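GARP domain-containing protein (Trypanosoma brucei brucei TREU927, PDB 6XZ6) binds the host complement regulator factor H, acting as a trypanosome receptor that increases transmission of the parasite to tsetse flies. Local coordinates at residues 105-110 / 172-177; 146-151 / 179-184; 16-21 / 152-157. One frame throughout, in Å; residues are numbered along the deposited sequence.

Contact 1. Residues 105-110 / 172-177; sequences DSFESE and QEANEA
The ring of Phe107 carries Ala177 on one face, with the methyl CB offset toward the CD2-CE2 side of the rim. Glu173 O and Ala174 CA approach the same ring obliquely. The two segments belong to long helices of an all-helical bundle, 67-125 and 165-208. The axes of segments 105-110 and 172-177 run roughly antiparallel, at 154°, and are 10.6 Å apart at closest approach. The Phe107 side chain fills part of the space between the two backbones. Phe107 CG is anti to its backbone N (chi1 167°), and the ring reaches across to the other helix. The methyl CB of Ala177 sits 3.7 Å from the centroid of the Phe107 ring, a CH-pi contact over the face. At the ring's far end, CZ of Phe107 lies 3.8 Å from CA of Ala174. CB of Glu173 is 3.9 Å from CE1 of Phe107. The Phe107 and Glu173 side chains pass alongside one another, each heading for the other's helix. Leu23 and Leu26 of helix 4-61 also pack on Phe107, which joins the ring to a third helix.

Beyond the apolar patch, Glu110 and Glu173 bring two carboxylates together. Their planes are 88° apart. Both groups offer acceptors, and no hydrogen bond joins them. Lys34 of the bound complement factor H packs on Glu110. OE1 of Glu110 stands 3.2 Å from OE1 of Glu173.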
ATOM      1  N   ASP A 105       1.607   4.919  -1.245  1.00 21.90           N
ATOM      2  CA  ASP A 105       0.852   5.544  -2.306  1.00 22.37           C
ATOM      3  C   ASP A 105       1.773   6.021  -3.420  1.00 26.55           C
ATOM      4  O   ASP A 105       1.406   5.939  -4.583  1.00 27.50           O
ATOM      5  CB  ASP A 105      -0.071   6.638  -1.730  1.00 25.90           C
ATOM      6  CG  ASP A 105      -1.364   6.099  -1.098  1.00 41.80           C
ATOM      7  OD1 ASP A 105      -1.379   4.908  -0.656  1.00 41.63           O
ATOM      8  OD2 ASP A 105      -2.356   6.856  -1.038  1.00 51.62           O
ATOM      9  N   SER A 106       2.993   6.450  -3.078  1.00 23.93           N
ATOM     10  CA  SER A 106       4.016   6.861  -4.045  1.00 23.42           C
ATOM     11  C   SER A 106       4.509   5.639  -4.822  1.00 25.10           C
ATOM     12  O   SER A 106       4.770   5.739  -6.021  1.00 24.72           O
ATOM     13  CB  SER A 106       5.188   7.510  -3.325  1.00 26.57           C
ATOM     14  OG  SER A 106       4.750   8.739  -2.782  1.00 43.76           O
ATOM     15  N   PHE A 107       4.608   4.490  -4.128  1.00 19.90           N
ATOM     16  CA  PHE A 107       5.037   3.222  -4.687  1.00 19.22           C
ATOM     17  C   PHE A 107       4.020   2.715  -5.709  1.00 24.37           C
ATOM     18  O   PHE A 107       4.393   2.372  -6.834  1.00 24.90           O
ATOM     19  CB  PHE A 107       5.270   2.206  -3.557  1.00 20.17           C
ATOM     20  CG  PHE A 107       5.420   0.777  -3.991  1.00 21.44           C
ATOM     21  CD1 PHE A 107       6.498   0.383  -4.777  1.00 24.86           C
ATOM     22  CD2 PHE A 107       4.483  -0.181  -3.619  1.00 22.21           C
ATOM     23  CE1 PHE A 107       6.635  -0.946  -5.181  1.00 24.22           C
ATOM     24  CE2 PHE A 107       4.629  -1.510  -4.011  1.00 24.16           C
ATOM     25  CZ  PHE A 107       5.692  -1.879  -4.802  1.00 22.09           C
ATOM     26  N   GLU A 108       2.731   2.704  -5.328  1.00 19.40           N
ATOM     27  CA  GLU A 108       1.644   2.260  -6.192  1.00 17.99           C
ATOM     28  C   GLU A 108       1.598   3.169  -7.421  1.00 23.53           C
ATOM     29  O   GLU A 108       1.457   2.686  -8.542  1.00 24.68           O
ATOM     30  CB  GLU A 108       0.327   2.264  -5.405  1.00 19.33           C
ATOM     31  CG  GLU A 108      -0.907   1.941  -6.235  1.00 35.39           C
ATOM     32  CD  GLU A 108      -1.602   3.043  -7.028  1.00 62.41           C
ATOM     33  OE1 GLU A 108      -1.292   4.240  -6.798  1.00 36.05           O
ATOM     34  OE2 GLU A 108      -2.466   2.702  -7.878  1.00 54.47           O
ATOM     35  N   SER A 109       1.725   4.472  -7.211  1.00 21.15           N
ATOM     36  CA  SER A 109       1.710   5.468  -8.276  1.00 22.41           C
ATOM     37  C   SER A 109       2.825   5.238  -9.297  1.00 27.58           C
ATOM     38  O   SER A 109       2.589   5.358 -10.490  1.00 29.88           O
ATOM     39  CB  SER A 109       1.780   6.874  -7.692  1.00 25.42           C
ATOM     40  OG  SER A 109       2.258   7.772  -8.674  1.00 38.98           O
ATOM     41  N   GLU A 110       4.009   4.861  -8.831  1.00 24.51           N
ATOM     42  CA  GLU A 110       5.193   4.604  -9.654  1.00 24.56           C
ATOM     43  C   GLU A 110       5.024   3.436 -10.611  1.00 27.05           C
ATOM     44  O   GLU A 110       5.586   3.482 -11.716  1.00 27.84           O
ATOM     45  CB  GLU A 110       6.405   4.320  -8.748  1.00 25.11           C
ATOM     46  CG  GLU A 110       7.753   4.628  -9.383  1.00 42.86           C
ATOM     47  CD  GLU A 110       8.967   4.100  -8.637  1.00 69.47           C
ATOM     48  OE1 GLU A 110       8.847   3.776  -7.431  1.00 50.96           O
ATOM     49  OE2 GLU A 110      10.041   3.977  -9.269  1.00 67.61           O
ATOM     50  N   GLN A 172      13.393  -4.516  -5.605  1.00 16.66           N
ATOM     51  CA  GLN A 172      14.054  -3.656  -4.635  1.00 16.64           C
ATOM     52  C   GLN A 172      13.049  -2.721  -3.961  1.00 21.64           C
ATOM     53  O   GLN A 172      13.011  -2.664  -2.743  1.00 22.40           O
ATOM     54  CB  GLN A 172      15.210  -2.898  -5.296  1.00 19.56           C
ATOM     55  CG  GLN A 172      16.384  -3.792  -5.766  1.00 38.61           C
ATOM     56  CD  GLN A 172      17.520  -3.082  -6.527  1.00 65.52           C
ATOM     57  OE1 GLN A 172      17.464  -1.880  -6.887  1.00 57.63           O
ATOM     58  NE2 GLN A 172      18.596  -3.831  -6.800  1.00 55.95           N
ATOM     59  N   GLU A 173      12.177  -2.073  -4.745  1.00 19.20           N
ATOM     60  CA  GLU A 173      11.105  -1.161  -4.288  1.00 17.88           C
ATOM     61  C   GLU A 173      10.003  -1.882  -3.542  1.00 21.48           C
ATOM     62  O   GLU A 173       9.465  -1.312  -2.593  1.00 22.41           O
ATOM     63  CB  GLU A 173      10.481  -0.376  -5.467  1.00 19.20           C
ATOM     64  CG  GLU A 173      11.472   0.407  -6.310  1.00 31.29           C
ATOM     65  CD  GLU A 173      11.790   1.828  -5.907  1.00 70.54           C
ATOM     66  OE1 GLU A 173      11.777   2.700  -6.809  1.00 71.33           O
ATOM     67  OE2 GLU A 173      12.088   2.067  -4.710  1.00 75.59           O
ATOM     68  N   ALA A 174       9.617  -3.101  -3.989  1.00 16.57           N
ATOM     69  CA  ALA A 174       8.567  -3.898  -3.341  1.00 15.71           C
ATOM     70  C   ALA A 174       9.029  -4.376  -1.982  1.00 24.70           C
ATOM     71  O   ALA A 174       8.195  -4.567  -1.099  1.00 27.49           O
ATOM     72  CB  ALA A 174       8.192  -5.075  -4.199  1.00 15.83           C
ATOM     73  N   ASN A 175      10.355  -4.569  -1.803  1.00 22.24           N
ATOM     74  CA  ASN A 175      10.930  -4.973  -0.520  1.00 23.30           C
ATOM     75  C   ASN A 175      10.820  -3.823   0.486  1.00 26.62           C
ATOM     76  O   ASN A 175      10.417  -4.066   1.610  1.00 29.09           O
ATOM     77  CB  ASN A 175      12.373  -5.485  -0.667  1.00 24.73           C
ATOM     78  CG  ASN A 175      12.485  -6.922  -1.140  1.00 39.52           C
ATOM     79  OD1 ASN A 175      11.562  -7.732  -1.028  1.00 37.60           O
ATOM     80  ND2 ASN A 175      13.635  -7.285  -1.669  1.00 21.47           N
ATOM     81  N   GLU A 176      11.078  -2.578   0.058  1.00 21.30           N
ATOM     82  CA  GLU A 176      10.922  -1.367   0.864  1.00 21.25           C
ATOM     83  C   GLU A 176       9.455  -1.160   1.234  1.00 25.63           C
ATOM     84  O   GLU A 176       9.168  -0.777   2.360  1.00 25.67           O
ATOM     85  CB  GLU A 176      11.424  -0.133   0.101  1.00 22.93           C
ATOM     86  CG  GLU A 176      12.784   0.355   0.553  1.00 46.10           C
ATOM     87  CD  GLU A 176      13.874   0.308  -0.506  1.00 92.00           C
ATOM     88  OE1 GLU A 176      13.794   1.085  -1.489  1.00 89.75           O
ATOM     89  OE2 GLU A 176      14.816  -0.504  -0.346  1.00 98.41           O
ATOM     90  N   ALA A 177       8.533  -1.414   0.287  1.00 22.79           N
ATOM     91  CA  ALA A 177       7.091  -1.260   0.462  1.00 22.86           C
ATOM     92  C   ALA A 177       6.504  -2.331   1.369  1.00 28.69           C
ATOM     93  O   ALA A 177       5.581  -2.032   2.120  1.00 29.99           O
ATOM     94  CB  ALA A 177       6.410  -1.279  -0.881  1.00 23.77           C
TER

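Contact 2. Residues 146-151 / 179-184; sequences VTPEAL and NKLEEL
Leu181 points from helix 165-208 toward the start of helix 148-161, where its CD2 methyl meets Val146, Thr147, Pro148 and Leu151. This is a helix N-terminus packed against a neighbouring helix of the bundle. Leu181 CG is anti to its backbone N (chi1 -177°), and the CD2 branch beyond it does most of the touching. The side chains of Val146 and Leu181 cross at about a right angle, with Val146 CG1 3.9 Å from Leu181 CD2. The carbonyl O of Val146 is equally near that methyl. Leu151, one turn into the helix, adds a looser methyl contact.

Pro148 points toward the other helix and presents the CG corner of its ring. Pro148 and Glu182 lie crosswise. CG of Pro148 lies 3.8 Å from the backbone N of Glu182 and 4.0 Å from CB of Glu182. The proline also touches Ala178 and Gln185, so it rests along more than one turn of helix 165-208.

No hydrogen bond joins the two segments. Leu29 of helix 4-61 also packs on Leu181, and Lys25 of that helix packs on Val146. Thr147 turns its CB away from the contact and is the N-cap of helix 148-161. Its OG1 accepts from N of Ala150 at 3.2 Å, with an angle at the hydrogen of 149°.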
ATOM      1  N   VAL A 146      -3.527  -7.562   0.770  1.00 29.42           N
ATOM      2  CA  VAL A 146      -2.095  -7.357   0.562  1.00 28.01           C
ATOM      3  C   VAL A 146      -1.418  -7.473   1.938  1.00 34.41           C
ATOM      4  O   VAL A 146      -1.750  -6.753   2.897  1.00 34.56           O
ATOM      5  CB  VAL A 146      -1.672  -6.065  -0.195  1.00 29.97           C
ATOM      6  CG1 VAL A 146      -0.209  -6.140  -0.625  1.00 27.84           C
ATOM      7  CG2 VAL A 146      -2.550  -5.810  -1.408  1.00 30.27           C
ATOM      8  N   THR A 147      -0.512  -8.441   2.037  1.00 31.67           N
ATOM      9  CA  THR A 147       0.297  -8.664   3.222  1.00 30.89           C
ATOM     10  C   THR A 147       1.719  -8.374   2.775  1.00 30.91           C
ATOM     11  O   THR A 147       2.014  -8.600   1.604  1.00 30.38           O
ATOM     12  CB  THR A 147       0.187 -10.123   3.721  1.00 38.48           C
ATOM     13  OG1 THR A 147       0.583 -11.019   2.686  1.00 38.53           O
ATOM     14  CG2 THR A 147      -1.193 -10.471   4.254  1.00 37.10           C
ATOM     15  N   PRO A 148       2.636  -7.940   3.660  1.00 25.50           N
ATOM     16  CA  PRO A 148       4.040  -7.780   3.239  1.00 24.18           C
ATOM     17  C   PRO A 148       4.655  -8.997   2.524  1.00 26.76           C
ATOM     18  O   PRO A 148       5.381  -8.811   1.571  1.00 25.15           O
ATOM     19  CB  PRO A 148       4.756  -7.474   4.563  1.00 26.48           C
ATOM     20  CG  PRO A 148       3.709  -6.799   5.389  1.00 30.13           C
ATOM     21  CD  PRO A 148       2.474  -7.605   5.090  1.00 26.97           C
ATOM     22  N   GLU A 149       4.318 -10.221   2.941  1.00 25.73           N
ATOM     23  CA  GLU A 149       4.821 -11.480   2.374  1.00 27.42           C
ATOM     24  C   GLU A 149       4.296 -11.723   0.957  1.00 32.88           C
ATOM     25  O   GLU A 149       5.033 -12.271   0.133  1.00 34.82           O
ATOM     26  CB  GLU A 149       4.480 -12.693   3.276  1.00 31.16           C
ATOM     27  CG  GLU A 149       4.599 -12.451   4.786  1.00 46.85           C
ATOM     28  CD  GLU A 149       3.373 -11.867   5.483  1.00 73.34           C
ATOM     29  OE1 GLU A 149       2.321 -12.552   5.507  1.00 81.13           O
ATOM     30  OE2 GLU A 149       3.463 -10.730   6.008  1.00 52.37           O
ATOM     31  N   ALA A 150       3.025 -11.353   0.676  1.00 26.81           N
ATOM     32  CA  ALA A 150       2.418 -11.512  -0.655  1.00 24.76           C
ATOM     33  C   ALA A 150       3.055 -10.536  -1.627  1.00 26.38           C
ATOM     34  O   ALA A 150       3.286 -10.888  -2.780  1.00 25.92           O
ATOM     35  CB  ALA A 150       0.919 -11.271  -0.596  1.00 25.64           C
ATOM     36  N   LEU A 151       3.349  -9.318  -1.164  1.00 20.93           N
ATOM     37  CA  LEU A 151       4.000  -8.290  -1.958  1.00 19.80           C
ATOM     38  C   LEU A 151       5.393  -8.745  -2.429  1.00 26.08           C
ATOM     39  O   LEU A 151       5.661  -8.636  -3.620  1.00 29.41           O
ATOM     40  CB  LEU A 151       4.073  -6.985  -1.145  1.00 19.15           C
ATOM     41  CG  LEU A 151       4.148  -5.654  -1.871  1.00 22.45           C
ATOM     42  CD1 LEU A 151       2.996  -5.462  -2.848  1.00 21.67           C
ATOM     43  CD2 LEU A 151       4.084  -4.552  -0.879  1.00 26.38           C
ATOM     44  N   ASN A 179       8.135  -3.540   3.904  1.00 25.44           N
ATOM     45  CA  ASN A 179       8.497  -3.044   5.245  1.00 25.31           C
ATOM     46  C   ASN A 179       7.602  -1.873   5.679  1.00 28.87           C
ATOM     47  O   ASN A 179       7.220  -1.784   6.843  1.00 31.18           O
ATOM     48  CB  ASN A 179       9.993  -2.668   5.342  1.00 23.82           C
ATOM     49  CG  ASN A 179      10.939  -3.843   5.192  1.00 65.31           C
ATOM     50  OD1 ASN A 179      10.656  -4.976   5.621  1.00 70.96           O
ATOM     51  ND2 ASN A 179      12.095  -3.604   4.578  1.00 55.61           N
ATOM     52  N   LYS A 180       7.283  -0.976   4.754  1.00 21.65           N
ATOM     53  CA  LYS A 180       6.421   0.163   5.016  1.00 19.91           C
ATOM     54  C   LYS A 180       4.990  -0.317   5.325  1.00 25.31           C
ATOM     55  O   LYS A 180       4.329   0.252   6.183  1.00 26.99           O
ATOM     56  CB  LYS A 180       6.440   1.126   3.820  1.00 20.37           C
ATOM     57  CG  LYS A 180       7.218   2.390   4.082  1.00 23.47           C
ATOM     58  CD  LYS A 180       8.531   2.455   3.366  1.00 29.74           C
ATOM     59  CE  LYS A 180       9.355   3.628   3.847  1.00 46.50           C
ATOM     60  NZ  LYS A 180      10.721   3.616   3.266  1.00 61.14           N
ATOM     61  N   LEU A 181       4.534  -1.386   4.662  1.00 21.51           N
ATOM     62  CA  LEU A 181       3.218  -1.974   4.880  1.00 21.18           C
ATOM     63  C   LEU A 181       3.153  -2.644   6.251  1.00 26.54           C
ATOM     64  O   LEU A 181       2.134  -2.529   6.908  1.00 30.12           O
ATOM     65  CB  LEU A 181       2.863  -2.944   3.729  1.00 21.18           C
ATOM     66  CG  LEU A 181       1.481  -3.617   3.727  1.00 26.20           C
ATOM     67  CD1 LEU A 181       0.336  -2.596   3.806  1.00 26.28           C
ATOM     68  CD2 LEU A 181       1.315  -4.452   2.497  1.00 27.73           C
ATOM     69  N   GLU A 182       4.256  -3.257   6.713  1.00 22.67           N
ATOM     70  CA  GLU A 182       4.386  -3.900   8.026  1.00 24.21           C
ATOM     71  C   GLU A 182       4.347  -2.847   9.137  1.00 27.32           C
ATOM     72  O   GLU A 182       3.684  -3.053  10.148  1.00 27.94           O
ATOM     73  CB  GLU A 182       5.706  -4.670   8.090  1.00 27.43           C
ATOM     74  CG  GLU A 182       5.740  -5.796   9.117  1.00 51.71           C
ATOM     75  CD  GLU A 182       7.060  -6.549   9.218  1.00 99.33           C
ATOM     76  OE1 GLU A 182       7.841  -6.564   8.235  1.00 98.79           O
ATOM     77  OE2 GLU A 182       7.308  -7.138  10.297  1.00105.40           O
ATOM     78  N   GLU A 183       5.035  -1.718   8.933  1.00 23.95           N
ATOM     79  CA  GLU A 183       5.062  -0.575   9.835  1.00 24.09           C
ATOM     80  C   GLU A 183       3.734   0.167   9.818  1.00 28.75           C
ATOM     81  O   GLU A 183       3.411   0.791  10.821  1.00 30.68           O
ATOM     82  CB  GLU A 183       6.191   0.394   9.458  1.00 25.08           C
ATOM     83  CG  GLU A 183       7.588  -0.095   9.796  1.00 40.31           C
ATOM     84  CD  GLU A 183       8.699   0.783   9.257  1.00 71.24           C
ATOM     85  OE1 GLU A 183       9.577   1.186  10.058  1.00 87.52           O
ATOM     86  OE2 GLU A 183       8.702   1.069   8.039  1.00 56.55           O
ATOM     87  N   LEU A 184       2.968   0.131   8.695  1.00 23.95           N
ATOM     88  CA  LEU A 184       1.642   0.785   8.606  1.00 23.53           C
ATOM     89  C   LEU A 184       0.674   0.038   9.525  1.00 27.77           C
ATOM     90  O   LEU A 184      -0.178   0.656  10.161  1.00 26.24           O
ATOM     91  CB  LEU A 184       1.082   0.817   7.148  1.00 22.70           C
ATOM     92  CG  LEU A 184      -0.348   1.414   6.935  1.00 24.95           C
ATOM     93  CD1 LEU A 184      -0.310   2.903   6.889  1.00 23.68           C
ATOM     94  CD2 LEU A 184      -0.963   0.941   5.638  1.00 26.20           C
TER

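Contact 3. Residues 16-21 / 152-157; sequences LCEVAK and TRAAHN
Glu18 and Arg153 form a salt bridge between helix 4-61 and helix 148-161. NH2 of Arg153 donates to OE2 of Glu18 over 3.1 Å in a nearly straight bond, 172° at the hydrogen. The oxygen lies in the guanidinium plane, and the carboxylate is turned only 17° from that plane. The Glu18 chain runs across that of Arg153. The Arg153 chain bends at chi3, which sets NE; the guanidinium beyond it lies beside Glu18.

A water adds a second link between the same pair. It donates to OE1 of Glu18 and accepts from NE of Arg153, the latter at 3.0 Å. Each carboxylate oxygen of Glu18 thus has a partner: one the arginine itself, the other the water.

The contact is part of a helical bundle, with the two segments roughly antiparallel at 147° and their axes 9.4 Å apart at closest approach. Next to Glu18, Cys17 forms a disulfide with Cys138, which ties helix 4-61 to a later part of the chain.

Van der Waals contacts centre on Ala154. Its methyl CB lies over the flat of the Glu18 carboxylate, 3.7 Å above CD of Glu18. CG2 of Val19 makes the apolar contact, 4.0 Å from the same CB of Ala154 and 3.7 Å from O of Ala154. Phe115 of helix 67-125 and Tyr170 of helix 165-208 also pack on Val19.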
ATOM      1  N   LEU A  16       2.556 -10.593 -13.962  1.00 19.61           N
ATOM      2  CA  LEU A  16       2.145  -9.193 -14.187  1.00 18.24           C
ATOM      3  C   LEU A  16       0.765  -8.940 -13.577  1.00 24.80           C
ATOM      4  O   LEU A  16       0.542  -7.925 -12.939  1.00 25.15           O
ATOM      5  CB  LEU A  16       2.093  -8.872 -15.707  1.00 17.16           C
ATOM      6  CG  LEU A  16       3.423  -8.790 -16.492  1.00 18.19           C
ATOM      7  CD1 LEU A  16       3.159  -8.472 -17.921  1.00 17.64           C
ATOM      8  CD2 LEU A  16       4.323  -7.707 -15.944  1.00 16.55           C
ATOM      9  N   CYS A  17      -0.137  -9.882 -13.762  1.00 25.66           N
ATOM     10  CA  CYS A  17      -1.519  -9.903 -13.284  1.00 28.32           C
ATOM     11  C   CYS A  17      -1.582  -9.921 -11.729  1.00 28.94           C
ATOM     12  O   CYS A  17      -2.335  -9.151 -11.146  1.00 29.28           O
ATOM     13  CB  CYS A  17      -2.239 -11.102 -13.911  1.00 31.82           C
ATOM     14  SG  CYS A  17      -4.040 -11.106 -13.745  1.00 39.48           S
ATOM     15  N   GLU A  18      -0.749 -10.748 -11.074  1.00 22.54           N
ATOM     16  CA  GLU A  18      -0.641 -10.868  -9.620  1.00 21.32           C
ATOM     17  C   GLU A  18      -0.155  -9.556  -9.031  1.00 24.15           C
ATOM     18  O   GLU A  18      -0.767  -9.060  -8.102  1.00 24.22           O
ATOM     19  CB  GLU A  18       0.299 -12.044  -9.256  1.00 22.91           C
ATOM     20  CG  GLU A  18       0.370 -12.427  -7.785  1.00 37.33           C
ATOM     21  CD  GLU A  18       1.308 -13.554  -7.370  1.00 73.08           C
ATOM     22  OE1 GLU A  18       2.184 -13.969  -8.170  1.00 50.01           O
ATOM     23  OE2 GLU A  18       1.167 -14.013  -6.212  1.00 83.84           O
ATOM     24  N   VAL A  19       0.922  -8.972  -9.589  1.00 20.33           N
ATOM     25  CA  VAL A  19       1.486  -7.692  -9.158  1.00 18.05           C
ATOM     26  C   VAL A  19       0.504  -6.539  -9.363  1.00 21.42           C
ATOM     27  O   VAL A  19       0.351  -5.724  -8.452  1.00 23.73           O
ATOM     28  CB  VAL A  19       2.864  -7.391  -9.798  1.00 21.42           C
ATOM     29  CG1 VAL A  19       3.254  -5.965  -9.550  1.00 21.35           C
ATOM     30  CG2 VAL A  19       3.952  -8.316  -9.275  1.00 21.13           C
ATOM     31  N   ALA A  20      -0.141  -6.445 -10.544  1.00 16.64           N
ATOM     32  CA  ALA A  20      -1.103  -5.365 -10.865  1.00 17.16           C
ATOM     33  C   ALA A  20      -2.282  -5.309  -9.898  1.00 23.78           C
ATOM     34  O   ALA A  20      -2.698  -4.215  -9.504  1.00 24.03           O
ATOM     35  CB  ALA A  20      -1.614  -5.520 -12.284  1.00 18.24           C
ATOM     36  N   LYS A  21      -2.815  -6.495  -9.526  1.00 22.34           N
ATOM     37  CA  LYS A  21      -3.933  -6.702  -8.598  1.00 23.26           C
ATOM     38  C   LYS A  21      -3.592  -6.208  -7.187  1.00 28.97           C
ATOM     39  O   LYS A  21      -4.450  -5.633  -6.524  1.00 31.68           O
ATOM     40  CB  LYS A  21      -4.318  -8.176  -8.567  1.00 25.39           C
ATOM     41  CG  LYS A  21      -5.195  -8.637  -9.724  1.00 26.44           C
ATOM     42  CD  LYS A  21      -5.428 -10.156  -9.656  1.00 27.08           C
ATOM     43  CE  LYS A  21      -6.363 -10.583  -8.556  1.00 42.85           C
ATOM     44  NZ  LYS A  21      -6.793 -12.001  -8.682  1.00 58.42           N
ATOM     45  N   THR A 152       6.256  -9.298  -1.537  1.00 20.75           N
ATOM     46  CA  THR A 152       7.621  -9.748  -1.877  1.00 19.55           C
ATOM     47  C   THR A 152       7.619 -11.027  -2.707  1.00 24.88           C
ATOM     48  O   THR A 152       8.470 -11.184  -3.586  1.00 25.38           O
ATOM     49  CB  THR A 152       8.532  -9.890  -0.632  1.00 22.65           C
ATOM     50  OG1 THR A 152       7.976 -10.841   0.279  1.00 31.16           O
ATOM     51  CG2 THR A 152       8.758  -8.597   0.089  1.00 12.33           C
ATOM     52  N   ARG A 153       6.690 -11.958  -2.418  1.00 21.74           N
ATOM     53  CA  ARG A 153       6.571 -13.229  -3.149  1.00 22.01           C
ATOM     54  C   ARG A 153       6.296 -12.966  -4.633  1.00 27.87           C
ATOM     55  O   ARG A 153       7.009 -13.486  -5.498  1.00 30.95           O
ATOM     56  CB  ARG A 153       5.474 -14.087  -2.540  1.00 21.28           C
ATOM     57  CG  ARG A 153       5.606 -15.571  -2.830  1.00 40.29           C
ATOM     58  CD  ARG A 153       4.319 -16.340  -2.611  1.00 51.43           C
ATOM     59  NE  ARG A 153       3.196 -15.646  -3.232  1.00 59.65           N
ATOM     60  CZ  ARG A 153       2.133 -15.223  -2.569  1.00 68.38           C
ATOM     61  NH1 ARG A 153       2.006 -15.478  -1.272  1.00 51.33           N
ATOM     62  NH2 ARG A 153       1.179 -14.548  -3.197  1.00 58.30           N
ATOM     63  N   ALA A 154       5.323 -12.097  -4.917  1.00 21.86           N
ATOM     64  CA  ALA A 154       4.954 -11.715  -6.262  1.00 20.56           C
ATOM     65  C   ALA A 154       6.097 -10.926  -6.955  1.00 24.26           C
ATOM     66  O   ALA A 154       6.270 -11.049  -8.179  1.00 24.31           O
ATOM     67  CB  ALA A 154       3.672 -10.903  -6.223  1.00 20.72           C
ATOM     68  N   ALA A 155       6.896 -10.151  -6.174  1.00 19.36           N
ATOM     69  CA  ALA A 155       8.046  -9.377  -6.688  1.00 17.82           C
ATOM     70  C   ALA A 155       9.212 -10.308  -7.055  1.00 21.97           C
ATOM     71  O   ALA A 155       9.830 -10.135  -8.092  1.00 23.30           O
ATOM     72  CB  ALA A 155       8.488  -8.330  -5.680  1.00 17.81           C
ATOM     73  N   HIS A 156       9.466 -11.324  -6.241  1.00 18.12           N
ATOM     74  CA  HIS A 156      10.488 -12.338  -6.497  1.00 18.13           C
ATOM     75  C   HIS A 156      10.067 -13.215  -7.665  1.00 24.97           C
ATOM     76  O   HIS A 156      10.915 -13.635  -8.432  1.00 26.90           O
ATOM     77  CB  HIS A 156      10.715 -13.221  -5.254  1.00 19.01           C
ATOM     78  CG  HIS A 156      11.627 -12.609  -4.244  1.00 22.19           C
ATOM     79  ND1 HIS A 156      11.188 -12.303  -2.977  1.00 23.79           N
ATOM     80  CD2 HIS A 156      12.941 -12.293  -4.339  1.00 23.29           C
ATOM     81  CE1 HIS A 156      12.230 -11.774  -2.352  1.00 22.66           C
ATOM     82  NE2 HIS A 156      13.310 -11.766  -3.128  1.00 23.11           N
ATOM     83  N   ASN A 157       8.757 -13.521  -7.792  1.00 20.98           N
ATOM     84  CA  ASN A 157       8.238 -14.316  -8.886  1.00 20.23           C
ATOM     85  C   ASN A 157       8.429 -13.579 -10.187  1.00 23.26           C
ATOM     86  O   ASN A 157       8.926 -14.179 -11.129  1.00 27.17           O
ATOM     87  CB  ASN A 157       6.782 -14.721  -8.658  1.00 20.80           C
ATOM     88  CG  ASN A 157       6.293 -15.666  -9.712  1.00 56.66           C
ATOM     89  OD1 ASN A 157       6.821 -16.784  -9.887  1.00 47.26           O
ATOM     90  ND2 ASN A 157       5.287 -15.234 -10.463  1.00 54.71           N
TER
HETATM   91  O   HOH W   1       3.799 -15.948  -6.193  1.00 39.91           O

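In the fold
From the N terminus, helix 4-61 supplies residues 16-21 and helix 67-125 supplies 105-110. Residues 146-151 lead into helix 148-161, and 152-157 follow directly within it. Helix 165-208 then brings 172-177 and 179-184. Contact 3 closes the longest loop, with 130 residues between its segments. Contact 1 spans 61 and contact 2 spans 27. Each pair of contacts crosses, because their segments alternate along the chain. Together they join helices 4-61, 67-125, 148-161 and 165-208. Leu151 of contact 2 packs on Ala177 of contact 1. Ala155 of contact 3 meets Ala174 of contact 1. Contacts 1 and 2 share helix 165-208, and contacts 2 and 3 share helix 148-161.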